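Local atomic coordinates of tyrosyl-tRNA synthetase (Pyrococcus horikoshii, PDB entry 2CYC), a protein that catalyses the ATP-dependent attachment of tyrosine to tRNA(Tyr), forming tyrosyl-adenylate first and then passing the tyrosine to the acceptor end of the tRNA. Residues E4-L9 and Q62-K67; K12-E17 and A54-A59; D74-I79 and E123-G128. All coordinates share one frame; numbering follows the deposited sequence.

Contact 1 of 3, residues E4-L9 and Q62-K67; sequences EERINL and QKAGIK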
ATOM      1  N   GLU A   4     -13.318 -36.983  11.725  1.00 22.59           N
ATOM      2  CA  GLU A   4     -13.457 -36.597  13.128  1.00 26.33           C
ATOM      3  C   GLU A   4     -12.083 -36.460  13.789  1.00 24.34           C
ATOM      4  O   GLU A   4     -11.826 -35.529  14.551  1.00 20.83           O
ATOM      5  CB  GLU A   4     -14.301 -37.634  13.871  1.00 19.40           C
ATOM      6  CG  GLU A   4     -14.513 -37.327  15.338  1.00 27.19           C
ATOM      7  CD  GLU A   4     -15.530 -38.265  15.992  1.00 30.69           C
ATOM      8  OE1 GLU A   4     -15.760 -38.127  17.205  1.00 25.17           O
ATOM      9  OE2 GLU A   4     -16.098 -39.135  15.295  1.00 27.08           O
ATOM     10  N   GLU A   5     -11.200 -37.397  13.482  1.00 23.46           N
ATOM     11  CA  GLU A   5      -9.851 -37.381  14.012  1.00 22.60           C
ATOM     12  C   GLU A   5      -9.051 -36.219  13.408  1.00 21.46           C
ATOM     13  O   GLU A   5      -8.211 -35.613  14.085  1.00 20.66           O
ATOM     14  CB  GLU A   5      -9.177 -38.716  13.704  1.00 22.42           C
ATOM     15  CG  GLU A   5      -7.744 -38.817  14.158  1.00 34.43           C
ATOM     16  CD  GLU A   5      -7.206 -40.239  14.037  1.00 44.02           C
ATOM     17  OE1 GLU A   5      -5.985 -40.435  14.235  1.00 39.62           O
ATOM     18  OE2 GLU A   5      -8.011 -41.158  13.750  1.00 40.42           O
ATOM     19  N   ARG A   6      -9.317 -35.899  12.141  1.00 16.12           N
ATOM     20  CA  ARG A   6      -8.613 -34.787  11.479  1.00 21.84           C
ATOM     21  C   ARG A   6      -9.017 -33.461  12.127  1.00 19.90           C
ATOM     22  O   ARG A   6      -8.175 -32.608  12.405  1.00 17.86           O
ATOM     23  CB  ARG A   6      -8.950 -34.743   9.982  1.00 14.39           C
ATOM     24  CG  ARG A   6      -8.484 -35.982   9.235  1.00 27.40           C
ATOM     25  CD  ARG A   6      -7.579 -35.607   8.064  1.00 33.82           C
ATOM     26  NE  ARG A   6      -8.382 -35.325   6.898  1.00 19.32           N
ATOM     27  CZ  ARG A   6      -7.935 -34.839   5.748  1.00 28.62           C
ATOM     28  NH1 ARG A   6      -6.650 -34.547   5.558  1.00 24.75           N
ATOM     29  NH2 ARG A   6      -8.794 -34.668   4.765  1.00 27.31           N
ATOM     30  N   ILE A   7     -10.317 -33.297  12.348  1.00 19.16           N
ATOM     31  CA  ILE A   7     -10.838 -32.096  12.980  1.00 20.09           C
ATOM     32  C   ILE A   7     -10.250 -31.938  14.372  1.00 18.98           C
ATOM     33  O   ILE A   7      -9.817 -30.849  14.743  1.00 18.26           O
ATOM     34  CB  ILE A   7     -12.377 -32.149  13.078  1.00 23.72           C
ATOM     35  CG1 ILE A   7     -12.970 -31.963  11.674  1.00 27.12           C
ATOM     36  CG2 ILE A   7     -12.882 -31.091  14.068  1.00 18.03           C
ATOM     37  CD1 ILE A   7     -14.493 -32.096  11.599  1.00 22.67           C
ATOM     38  N   ASN A   8     -10.217 -33.025  15.140  1.00 16.72           N
ATOM     39  CA  ASN A   8      -9.674 -32.962  16.496  1.00 20.30           C
ATOM     40  C   ASN A   8      -8.199 -32.569  16.524  1.00 21.03           C
ATOM     41  O   ASN A   8      -7.756 -31.890  17.444  1.00 19.44           O
ATOM     42  CB  ASN A   8      -9.844 -34.300  17.225  1.00 22.85           C
ATOM     43  CG  ASN A   8     -11.275 -34.558  17.645  1.00 28.39           C
ATOM     44  OD1 ASN A   8     -12.078 -33.632  17.759  1.00 29.10           O
ATOM     45  ND2 ASN A   8     -11.596 -35.819  17.896  1.00 30.73           N
ATOM     46  N   LEU A   9      -7.433 -33.013  15.535  1.00 21.30           N
ATOM     47  CA  LEU A   9      -6.015 -32.662  15.471  1.00 21.97           C
ATOM     48  C   LEU A   9      -5.900 -31.138  15.299  1.00 21.36           C
ATOM     49  O   LEU A   9      -5.030 -30.496  15.893  1.00 24.00           O
ATOM     50  CB  LEU A   9      -5.338 -33.364  14.284  1.00 21.04           C
ATOM     51  CG  LEU A   9      -4.379 -34.567  14.410  1.00 29.02           C
ATOM     52  CD1 LEU A   9      -4.030 -34.869  15.848  1.00 22.17           C
ATOM     53  CD2 LEU A   9      -5.009 -35.779  13.735  1.00 19.54           C
ATOM     54  N   GLN A  62       0.371 -31.643  10.345  1.00 21.18           N
ATOM     55  CA  GLN A  62       1.011 -32.647   9.504  1.00 20.25           C
ATOM     56  C   GLN A  62       0.273 -33.984   9.666  1.00 23.69           C
ATOM     57  O   GLN A  62      -0.043 -34.646   8.675  1.00 21.23           O
ATOM     58  CB  GLN A  62       2.493 -32.833   9.889  1.00 20.92           C
ATOM     59  CG  GLN A  62       3.407 -31.623   9.646  1.00 19.89           C
ATOM     60  CD  GLN A  62       4.886 -31.946   9.906  1.00 29.47           C
ATOM     61  OE1 GLN A  62       5.240 -32.524  10.936  1.00 30.93           O
ATOM     62  NE2 GLN A  62       5.749 -31.568   8.971  1.00 27.80           N
ATOM     63  N   LYS A  63      -0.018 -34.368  10.911  1.00 19.89           N
ATOM     64  CA  LYS A  63      -0.711 -35.637  11.163  1.00 21.14           C
ATOM     65  C   LYS A  63      -2.110 -35.688  10.572  1.00 22.26           C
ATOM     66  O   LYS A  63      -2.648 -36.767  10.311  1.00 18.03           O
ATOM     67  CB  LYS A  63      -0.793 -35.927  12.665  1.00 28.37           C
ATOM     68  CG  LYS A  63       0.534 -36.311  13.285  1.00 39.88           C
ATOM     69  CD  LYS A  63       0.382 -36.684  14.756  1.00 50.19           C
ATOM     70  CE  LYS A  63       1.741 -36.965  15.405  1.00 52.01           C
ATOM     71  NZ  LYS A  63       2.642 -35.772  15.397  1.00 52.98           N
ATOM     72  N   ALA A  64      -2.707 -34.520  10.372  1.00 19.17           N
ATOM     73  CA  ALA A  64      -4.042 -34.454   9.806  1.00 17.73           C
ATOM     74  C   ALA A  64      -3.961 -34.455   8.279  1.00 15.85           C
ATOM     75  O   ALA A  64      -4.979 -34.410   7.605  1.00 22.19           O
ATOM     76  CB  ALA A  64      -4.750 -33.187  10.285  1.00 16.11           C
ATOM     77  N   GLY A  65      -2.749 -34.495   7.738  1.00 21.53           N
ATOM     78  CA  GLY A  65      -2.604 -34.493   6.291  1.00 22.51           C
ATOM     79  C   GLY A  65      -2.659 -33.100   5.680  1.00 21.43           C
ATOM     80  O   GLY A  65      -3.122 -32.927   4.554  1.00 20.02           O
ATOM     81  N   ILE A  66      -2.193 -32.103   6.430  1.00 18.72           N
ATOM     82  CA  ILE A  66      -2.158 -30.716   5.964  1.00 17.01           C
ATOM     83  C   ILE A  66      -0.708 -30.353   5.629  1.00 18.96           C
ATOM     84  O   ILE A  66       0.200 -30.654   6.407  1.00 20.88           O
ATOM     85  CB  ILE A  66      -2.670 -29.757   7.069  1.00 24.30           C
ATOM     86  CG1 ILE A  66      -4.153 -30.043   7.360  1.00 16.07           C
ATOM     87  CG2 ILE A  66      -2.450 -28.297   6.644  1.00 14.54           C
ATOM     88  CD1 ILE A  66      -4.666 -29.398   8.628  1.00 21.09           C
ATOM     89  N   LYS A  67      -0.485 -29.723   4.474  1.00 17.87           N
ATOM     90  CA  LYS A  67       0.869 -29.318   4.077  1.00 19.17           C
ATOM     91  C   LYS A  67       1.223 -28.045   4.849  1.00 14.13           C
ATOM     92  O   LYS A  67       0.584 -27.006   4.680  1.00 22.79           O
ATOM     93  CB  LYS A  67       0.928 -29.041   2.569  1.00 25.97           C
ATOM     94  CG  LYS A  67       2.341 -28.809   2.029  1.00 37.16           C
ATOM     95  CD  LYS A  67       3.201 -30.077   2.117  1.00 39.08           C
ATOM     96  CE  LYS A  67       4.584 -29.866   1.495  1.00 46.06           C
ATOM     97  NZ  LYS A  67       5.548 -30.960   1.845  1.00 45.24           N
TER
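R6 and L9 of helix 3-11 lie against A64, at the C-terminal end of helix 48-63. The side chain of R6 can be followed outward from its root. CG stands beside the backbone N and anti to the carbonyl carbon (chi1 -63°). The chain bends at chi2 and again at chi3, which set CD and NE beside A64. CD passes A64 CB, with 4.3 Å between R6 CD and A64 CB. R6 NE lies 3.6 Å from A64 O. At the tip, R6 NH1 donates to A64 O at 2.6 Å, with an N-H...O angle of 161°. R6 CD is modelled too close to A64 O, so the oxygen's place, and the length of this bond, are doubtful. A64 O and G65 O both lie at the edge of the guanidinium, near its plane. The guanidinium therefore meets the carbonyls edge-on.

One turn further along, the packing is apolar. L9 CB meets A64 CB at 4.0 Å, and L9 CG meets K63 CB at 4.2 Å. Outside the pair, R6 also packs on M1 and L34, and on F28 of helix 21-30.

G65 has a positive phi of 83°, where a side chain would collide with the carbonyl oxygen of A64. With this phi and two bonds back into the last turn, one of them G65 N to Q62 O (2.9 Å), G65 closes helix 48-63 in a Schellman motif. That helix is the one in the beta-alpha-beta crossover between parallel strands 36-40 and 69-72.

Contact 2 of 3, residues K12-E17 and A54-A59; sequences KKPTEE and AGAKIA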
ATOM      1  N   LYS A  12      -7.196 -29.559  18.801  1.00 24.06           N
ATOM      2  CA  LYS A  12      -6.479 -29.777  20.054  1.00 24.08           C
ATOM      3  C   LYS A  12      -5.564 -28.634  20.488  1.00 28.03           C
ATOM      4  O   LYS A  12      -4.974 -27.931  19.652  1.00 18.18           O
ATOM      5  CB  LYS A  12      -5.678 -31.078  19.995  1.00 27.50           C
ATOM      6  CG  LYS A  12      -4.688 -31.144  18.859  1.00 33.16           C
ATOM      7  CD  LYS A  12      -3.925 -32.473  18.843  1.00 41.44           C
ATOM      8  CE  LYS A  12      -2.976 -32.605  20.029  1.00 36.96           C
ATOM      9  NZ  LYS A  12      -1.932 -33.633  19.783  1.00 34.74           N
ATOM     10  N   LYS A  13      -5.455 -28.455  21.807  1.00 20.44           N
ATOM     11  CA  LYS A  13      -4.616 -27.404  22.375  1.00 24.32           C
ATOM     12  C   LYS A  13      -3.225 -27.541  21.803  1.00 19.16           C
ATOM     13  O   LYS A  13      -2.775 -28.645  21.528  1.00 21.54           O
ATOM     14  CB  LYS A  13      -4.563 -27.515  23.901  1.00 24.86           C
ATOM     15  CG  LYS A  13      -5.852 -27.086  24.571  1.00 32.80           C
ATOM     16  CD  LYS A  13      -5.723 -27.053  26.087  1.00 47.79           C
ATOM     17  CE  LYS A  13      -6.764 -26.109  26.689  1.00 49.90           C
ATOM     18  NZ  LYS A  13      -8.137 -26.358  26.165  1.00 50.40           N
ATOM     19  N   PRO A  14      -2.488 -26.427  21.699  1.00 19.71           N
ATOM     20  CA  PRO A  14      -2.861 -25.062  22.089  1.00 17.44           C
ATOM     21  C   PRO A  14      -3.865 -24.276  21.233  1.00 17.08           C
ATOM     22  O   PRO A  14      -3.976 -23.062  21.387  1.00 17.11           O
ATOM     23  CB  PRO A  14      -1.507 -24.364  22.178  1.00 18.29           C
ATOM     24  CG  PRO A  14      -0.775 -24.979  21.012  1.00 21.81           C
ATOM     25  CD  PRO A  14      -1.120 -26.461  21.150  1.00 19.33           C
ATOM     26  N   THR A  15      -4.583 -24.932  20.333  1.00 16.22           N
ATOM     27  CA  THR A  15      -5.567 -24.196  19.543  1.00 21.51           C
ATOM     28  C   THR A  15      -6.531 -23.513  20.516  1.00 22.91           C
ATOM     29  O   THR A  15      -6.973 -24.123  21.489  1.00 25.72           O
ATOM     30  CB  THR A  15      -6.402 -25.119  18.643  1.00 17.47           C
ATOM     31  OG1 THR A  15      -5.573 -25.661  17.612  1.00 19.11           O
ATOM     32  CG2 THR A  15      -7.564 -24.347  18.021  1.00 14.36           C
ATOM     33  N   GLU A  16      -6.853 -22.255  20.251  1.00 22.42           N
ATOM     34  CA  GLU A  16      -7.775 -21.519  21.104  1.00 22.02           C
ATOM     35  C   GLU A  16      -9.037 -21.144  20.336  1.00 23.01           C
ATOM     36  O   GLU A  16     -10.122 -21.050  20.903  1.00 20.26           O
ATOM     37  CB  GLU A  16      -7.103 -20.247  21.642  1.00 22.39           C
ATOM     38  CG  GLU A  16      -8.057 -19.318  22.394  1.00 28.97           C
ATOM     39  CD  GLU A  16      -7.351 -18.129  23.038  1.00 39.28           C
ATOM     40  OE1 GLU A  16      -8.048 -17.160  23.412  1.00 40.60           O
ATOM     41  OE2 GLU A  16      -6.108 -18.164  23.177  1.00 39.47           O
ATOM     42  N   GLU A  17      -8.894 -20.942  19.035  1.00 20.80           N
ATOM     43  CA  GLU A  17     -10.032 -20.556  18.221  1.00 21.64           C
ATOM     44  C   GLU A  17      -9.888 -21.041  16.785  1.00 20.19           C
ATOM     45  O   GLU A  17      -8.790 -21.043  16.226  1.00 17.21           O
ATOM     46  CB  GLU A  17     -10.169 -19.019  18.222  1.00 15.72           C
ATOM     47  CG  GLU A  17     -11.313 -18.466  17.359  1.00 17.32           C
ATOM     48  CD  GLU A  17     -11.320 -16.936  17.273  1.00 19.46           C
ATOM     49  OE1 GLU A  17     -12.393 -16.344  17.481  1.00 26.40           O
ATOM     50  OE2 GLU A  17     -10.266 -16.318  16.978  1.00 17.41           O
ATOM     51  N   ALA A  54       3.591 -22.865  18.179  1.00 18.20           N
ATOM     52  CA  ALA A  54       3.481 -22.974  16.723  1.00 20.38           C
ATOM     53  C   ALA A  54       3.953 -24.371  16.299  1.00 16.02           C
ATOM     54  O   ALA A  54       3.353 -25.011  15.445  1.00 16.20           O
ATOM     55  CB  ALA A  54       4.341 -21.910  16.044  1.00 16.17           C
ATOM     56  N   GLY A  55       5.035 -24.830  16.918  1.00 19.40           N
ATOM     57  CA  GLY A  55       5.583 -26.135  16.604  1.00 19.10           C
ATOM     58  C   GLY A  55       4.595 -27.238  16.886  1.00 20.91           C
ATOM     59  O   GLY A  55       4.451 -28.165  16.085  1.00 20.05           O
ATOM     60  N   ALA A  56       3.915 -27.147  18.029  1.00 16.17           N
ATOM     61  CA  ALA A  56       2.915 -28.148  18.387  1.00 18.37           C
ATOM     62  C   ALA A  56       1.806 -28.203  17.327  1.00 19.94           C
ATOM     63  O   ALA A  56       1.421 -29.281  16.886  1.00 20.41           O
ATOM     64  CB  ALA A  56       2.324 -27.829  19.743  1.00 17.93           C
ATOM     65  N   LYS A  57       1.298 -27.047  16.900  1.00 16.21           N
ATOM     66  CA  LYS A  57       0.234 -27.059  15.895  1.00 18.50           C
ATOM     67  C   LYS A  57       0.730 -27.571  14.542  1.00 20.99           C
ATOM     68  O   LYS A  57       0.019 -28.306  13.851  1.00 15.77           O
ATOM     69  CB  LYS A  57      -0.394 -25.666  15.726  1.00 12.50           C
ATOM     70  CG  LYS A  57      -1.218 -25.191  16.920  1.00 12.41           C
ATOM     71  CD  LYS A  57      -2.063 -26.325  17.537  1.00 16.33           C
ATOM     72  CE  LYS A  57      -3.055 -26.930  16.539  1.00 16.45           C
ATOM     73  NZ  LYS A  57      -3.701 -28.157  17.090  1.00 17.92           N
ATOM     74  N   ILE A  58       1.944 -27.177  14.161  1.00 12.65           N
ATOM     75  CA  ILE A  58       2.489 -27.637  12.901  1.00 14.81           C
ATOM     76  C   ILE A  58       2.522 -29.170  12.934  1.00 19.11           C
ATOM     77  O   ILE A  58       2.142 -29.829  11.957  1.00 19.91           O
ATOM     78  CB  ILE A  58       3.890 -27.036  12.665  1.00 15.23           C
ATOM     79  CG1 ILE A  58       3.737 -25.575  12.194  1.00 12.65           C
ATOM     80  CG2 ILE A  58       4.641 -27.849  11.635  1.00 12.89           C
ATOM     81  CD1 ILE A  58       5.043 -24.767  12.237  1.00 15.94           C
ATOM     82  N   ALA A  59       2.936 -29.734  14.068  1.00 15.42           N
ATOM     83  CA  ALA A  59       2.983 -31.187  14.218  1.00 20.50           C
ATOM     84  C   ALA A  59       1.582 -31.772  14.067  1.00 21.35           C
ATOM     85  O   ALA A  59       1.394 -32.774  13.373  1.00 23.21           O
ATOM     86  CB  ALA A  59       3.569 -31.573  15.590  1.00 18.15           C
TER
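K57 meets K12, P14 and T15 where the turn between helix 3-11 and strand 15-19 rests on helix 48-63 of the Rossmann-type catalytic domain. Bends at chi2 (-40°) and chi3 (-60°) bring K57 CD and CE back against P14 and T15, and NZ ends beside K12 O. K57 NZ donates to K12 O at 2.9 Å, tilted 22° from the carbonyl plane. T15 N reaches K12 O from the opposite face of that plane, at 3.1 Å. Two donors thus hold this oxygen. L9 O, V10 O and the salt-bridged carboxylate of D60 also lie round K57 NZ, so its three N-H groups are probably shared among these acceptors and K12 O.

The aliphatic part of K57 packs as well. P14 CD lies 3.7 Å from K57 CD, and the two side chains run past each other in opposite directions. P14 CD also meets A56 CB, at 4.0 Å. T15 crosses K57 at about a right angle, and T15 OG1 is hydrogen-bonded to V10 O. K12 NZ stands 6.4 Å from K57 NZ. D60 pairs with both, which probably eases their repulsion, and E300 gives K12 a second acid.

The peptide bond before P14 is cis. P14 packs on Y295 of helix 288-297. T15 packs on V221 of strand 214-223, the antiparallel neighbour of strand 15-19, where E16 and E17 form a classic beta bulge opposite H222.

Contact 3 of 3, residues D74-I79 and E123-G128; sequences DWHSWI and EILEKG. With TYR (tyrosine), chain C.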
ATOM      1  N   ASP A  74      10.246 -11.163   6.085  1.00 17.86           N
ATOM      2  CA  ASP A  74      11.338 -10.192   6.061  1.00 18.92           C
ATOM      3  C   ASP A  74      10.962  -8.737   5.773  1.00 19.10           C
ATOM      4  O   ASP A  74      11.257  -7.868   6.597  1.00 19.32           O
ATOM      5  CB  ASP A  74      12.498 -10.669   5.142  1.00 16.76           C
ATOM      6  CG  ASP A  74      12.063 -11.012   3.713  1.00 22.69           C
ATOM      7  OD1 ASP A  74      10.850 -11.031   3.400  1.00 23.42           O
ATOM      8  OD2 ASP A  74      12.972 -11.282   2.895  1.00 21.35           O
ATOM      9  N   TRP A  75      10.314  -8.455   4.639  1.00 16.17           N
ATOM     10  CA  TRP A  75       9.929  -7.070   4.341  1.00 18.09           C
ATOM     11  C   TRP A  75       8.999  -6.550   5.429  1.00 20.37           C
ATOM     12  O   TRP A  75       9.060  -5.371   5.796  1.00 22.28           O
ATOM     13  CB  TRP A  75       9.219  -6.950   2.985  1.00 13.15           C
ATOM     14  CG  TRP A  75      10.119  -7.070   1.799  1.00 14.48           C
ATOM     15  CD1 TRP A  75      11.348  -7.681   1.754  1.00 20.67           C
ATOM     16  CD2 TRP A  75       9.826  -6.663   0.455  1.00 15.12           C
ATOM     17  NE1 TRP A  75      11.828  -7.682   0.464  1.00 25.31           N
ATOM     18  CE2 TRP A  75      10.918  -7.066  -0.354  1.00 19.85           C
ATOM     19  CE3 TRP A  75       8.744  -6.002  -0.148  1.00 17.34           C
ATOM     20  CZ2 TRP A  75      10.959  -6.831  -1.738  1.00 19.98           C
ATOM     21  CZ3 TRP A  75       8.781  -5.767  -1.528  1.00 17.86           C
ATOM     22  CH2 TRP A  75       9.886  -6.182  -2.305  1.00 24.37           C
ATOM     23  N   HIS A  76       8.141  -7.427   5.944  1.00 17.96           N
ATOM     24  CA  HIS A  76       7.203  -7.038   6.996  1.00 20.42           C
ATOM     25  C   HIS A  76       7.982  -6.549   8.216  1.00 19.38           C
ATOM     26  O   HIS A  76       7.636  -5.534   8.811  1.00 20.39           O
ATOM     27  CB  HIS A  76       6.313  -8.220   7.422  1.00 20.00           C
ATOM     28  CG  HIS A  76       5.589  -8.882   6.291  1.00 22.35           C
ATOM     29  ND1 HIS A  76       6.233  -9.639   5.335  1.00 17.33           N
ATOM     30  CD2 HIS A  76       4.267  -8.945   5.995  1.00 15.95           C
ATOM     31  CE1 HIS A  76       5.339 -10.145   4.502  1.00 19.40           C
ATOM     32  NE2 HIS A  76       4.138  -9.739   4.881  1.00 15.84           N
ATOM     33  N   SER A  77       9.026  -7.285   8.587  1.00 17.85           N
ATOM     34  CA  SER A  77       9.856  -6.928   9.737  1.00 20.53           C
ATOM     35  C   SER A  77      10.609  -5.631   9.471  1.00 21.35           C
ATOM     36  O   SER A  77      10.831  -4.833  10.379  1.00 18.59           O
ATOM     37  CB  SER A  77      10.853  -8.053  10.042  1.00 16.61           C
ATOM     38  OG  SER A  77      10.179  -9.266  10.316  1.00 20.79           O
ATOM     39  N   TRP A  78      11.013  -5.442   8.219  1.00 19.14           N
ATOM     40  CA  TRP A  78      11.720  -4.238   7.796  1.00 21.42           C
ATOM     41  C   TRP A  78      10.767  -3.047   7.984  1.00 27.03           C
ATOM     42  O   TRP A  78      11.135  -2.010   8.543  1.00 23.60           O
ATOM     43  CB  TRP A  78      12.132  -4.409   6.329  1.00 19.44           C
ATOM     44  CG  TRP A  78      12.442  -3.148   5.561  1.00 21.19           C
ATOM     45  CD1 TRP A  78      13.187  -2.079   5.986  1.00 20.39           C
ATOM     46  CD2 TRP A  78      12.040  -2.852   4.216  1.00 18.45           C
ATOM     47  NE1 TRP A  78      13.274  -1.135   4.982  1.00 25.70           N
ATOM     48  CE2 TRP A  78      12.578  -1.583   3.887  1.00 20.78           C
ATOM     49  CE3 TRP A  78      11.276  -3.540   3.251  1.00 18.03           C
ATOM     50  CZ2 TRP A  78      12.375  -0.978   2.631  1.00 22.39           C
ATOM     51  CZ3 TRP A  78      11.074  -2.945   2.003  1.00 18.95           C
ATOM     52  CH2 TRP A  78      11.624  -1.668   1.705  1.00 23.65           C
ATOM     53  N   ILE A  79       9.532  -3.223   7.530  1.00 21.36           N
ATOM     54  CA  ILE A  79       8.499  -2.200   7.653  1.00 22.96           C
ATOM     55  C   ILE A  79       8.229  -1.902   9.122  1.00 24.54           C
ATOM     56  O   ILE A  79       8.052  -0.745   9.519  1.00 23.12           O
ATOM     57  CB  ILE A  79       7.181  -2.678   7.007  1.00 18.16           C
ATOM     58  CG1 ILE A  79       7.295  -2.596   5.483  1.00 14.53           C
ATOM     59  CG2 ILE A  79       6.003  -1.870   7.547  1.00 12.34           C
ATOM     60  CD1 ILE A  79       6.083  -3.172   4.759  1.00 13.59           C
ATOM     61  N   GLU A 123      10.480 -13.908  -1.424  1.00 19.49           N
ATOM     62  CA  GLU A 123      10.361 -14.822  -2.554  1.00 20.74           C
ATOM     63  C   GLU A 123       9.072 -14.493  -3.308  1.00 25.09           C
ATOM     64  O   GLU A 123       9.027 -14.580  -4.538  1.00 21.52           O
ATOM     65  CB  GLU A 123      10.311 -16.289  -2.087  1.00 22.87           C
ATOM     66  CG  GLU A 123      11.544 -16.786  -1.316  1.00 34.82           C
ATOM     67  CD  GLU A 123      11.399 -18.237  -0.828  1.00 36.76           C
ATOM     68  OE1 GLU A 123      12.133 -18.642   0.108  1.00 26.94           O
ATOM     69  OE2 GLU A 123      10.553 -18.972  -1.388  1.00 41.39           O
ATOM     70  N   ILE A 124       8.012 -14.126  -2.584  1.00 18.24           N
ATOM     71  CA  ILE A 124       6.773 -13.776  -3.271  1.00 18.97           C
ATOM     72  C   ILE A 124       6.614 -12.263  -3.407  1.00 16.05           C
ATOM     73  O   ILE A 124       6.024 -11.796  -4.376  1.00 22.71           O
ATOM     74  CB  ILE A 124       5.500 -14.360  -2.571  1.00 18.16           C
ATOM     75  CG1 ILE A 124       5.279 -13.707  -1.204  1.00 21.95           C
ATOM     76  CG2 ILE A 124       5.635 -15.878  -2.419  1.00 19.83           C
ATOM     77  CD1 ILE A 124       3.971 -14.151  -0.514  1.00 18.01           C
ATOM     78  N   LEU A 125       7.141 -11.490  -2.460  1.00 17.96           N
ATOM     79  CA  LEU A 125       6.997 -10.027  -2.532  1.00 19.63           C
ATOM     80  C   LEU A 125       7.742  -9.410  -3.723  1.00 21.77           C
ATOM     81  O   LEU A 125       7.416  -8.311  -4.174  1.00 20.80           O
ATOM     82  CB  LEU A 125       7.461  -9.372  -1.221  1.00 16.13           C
ATOM     83  CG  LEU A 125       6.897  -9.989   0.065  1.00 26.01           C
ATOM     84  CD1 LEU A 125       7.480  -9.273   1.294  1.00 21.66           C
ATOM     85  CD2 LEU A 125       5.380  -9.893   0.056  1.00 23.16           C
ATOM     86  N   GLU A 126       8.735 -10.129  -4.234  1.00 22.56           N
ATOM     87  CA  GLU A 126       9.502  -9.669  -5.389  1.00 29.09           C
ATOM     88  C   GLU A 126       8.715  -9.894  -6.680  1.00 28.12           C
ATOM     89  O   GLU A 126       9.233  -9.717  -7.777  1.00 27.52           O
ATOM     90  CB  GLU A 126      10.860 -10.394  -5.447  1.00 25.03           C
ATOM     91  CG  GLU A 126      11.904  -9.744  -4.540  1.00 29.62           C
ATOM     92  CD  GLU A 126      13.099 -10.635  -4.238  1.00 38.08           C
ATOM     93  OE1 GLU A 126      13.361 -11.583  -5.015  1.00 36.22           O
ATOM     94  OE2 GLU A 126      13.780 -10.371  -3.220  1.00 41.97           O
ATOM     95  N   LYS A 127       7.450 -10.272  -6.545  1.00 27.66           N
ATOM     96  CA  LYS A 127       6.609 -10.499  -7.713  1.00 28.53           C
ATOM     97  C   LYS A 127       5.496  -9.458  -7.805  1.00 29.02           C
ATOM     98  O   LYS A 127       4.712  -9.297  -6.874  1.00 27.05           O
ATOM     99  CB  LYS A 127       6.019 -11.906  -7.653  1.00 32.57           C
ATOM    100  CG  LYS A 127       7.071 -12.986  -7.785  1.00 38.59           C
ATOM    101  CD  LYS A 127       6.461 -14.369  -7.732  1.00 48.39           C
ATOM    102  CE  LYS A 127       7.400 -15.386  -8.354  1.00 59.74           C
ATOM    103  NZ  LYS A 127       8.783 -15.289  -7.798  1.00 67.21           N
ATOM    104  N   GLY A 128       5.437  -8.751  -8.930  1.00 25.52           N
ATOM    105  CA  GLY A 128       4.417  -7.734  -9.114  1.00 21.84           C
ATOM    106  C   GLY A 128       2.980  -8.236  -9.073  1.00 25.85           C
ATOM    107  O   GLY A 128       2.084  -7.493  -8.673  1.00 21.38           O
TER
HETATM  108  N   TYR C 701       2.128 -10.179  11.881  1.00 14.73           N
HETATM  109  CA  TYR C 701       2.841 -11.419  12.313  1.00 22.87           C
HETATM  110  C   TYR C 701       3.504 -11.207  13.673  1.00 25.66           C
HETATM  111  O   TYR C 701       3.526 -10.050  14.146  1.00 26.49           O
HETATM  112  CB  TYR C 701       3.901 -11.809  11.270  1.00 14.73           C
HETATM  113  CG  TYR C 701       3.315 -12.187   9.923  1.00 17.44           C
HETATM  114  CD1 TYR C 701       2.441 -13.267   9.797  1.00 14.90           C
HETATM  115  CD2 TYR C 701       3.635 -11.463   8.771  1.00 17.69           C
HETATM  116  CE1 TYR C 701       1.893 -13.616   8.550  1.00 16.73           C
HETATM  117  CE2 TYR C 701       3.105 -11.807   7.528  1.00 16.39           C
HETATM  118  CZ  TYR C 701       2.233 -12.877   7.422  1.00 16.40           C
HETATM  119  OH  TYR C 701       1.701 -13.202   6.186  1.00 16.00           O
HETATM  120  OXT TYR C 701       3.999 -12.198  14.245  1.00 26.11           O
HETATM  121  O   HOH W   1      14.368  -8.537  -0.812  1.00 31.94           O
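A water joins W75 to E126. W75 NE1 donates to it at 3.0 Å, in the plane of the indole, and the water donates to E126 OE2 at 3.1 Å. The rest of the contact is apolar. W75 CG is anti to the carbonyl carbon (chi1 -74°), which sets it 3.5 Å from L125 CD1. L125 CB lies over the six-membered ring of W75, 3.8 Å from its centroid and 13° off the normal, a CH-pi contact. L125 CD1 reaches back to W75 CB at 3.4 Å. W78 CZ3 covers the opposite face, toward the rim. An alanine in place of W75 would probably leave the water without its indole donor and L125 CB without the ring beneath it.

L125 CD1 also touches H76 CE1, at 4.0 Å. One face of the H76 ring is taken by the bound tyrosine, with 3.4 Å between H76 CD2 and tyrosine CE2. H76 meets Y168 edge-to-face and makes a weak hydrogen bond to D175. W75 also packs on Q132 of the second subunit. H76 belongs to the tyrosine pocket of this class I synthetase, and L125 and W75 lie behind it as a second shell.

How the contacts relate
Contacts 1 and 2 share helix 48-63. Contact 2 is nested within the chain loop that contact 1 closes. Their centres are 11 Å apart, and a probable hydrogen bond from K57 NZ to L9 O joins them. Contact 1 is a surface contact at the helix end, with one arginine reaching a main-chain carbonyl. Contact 2 is buried, and there a lysine serves carbonyls and an acid. Contact 3 is also buried but lies apart, its centre 26 Å from that of contact 2 and 30 Å from that of contact 1. It relies on aromatic and aliphatic packing and one bridging water. Of the three, contact 3 alone touches the bound tyrosine and the second subunit.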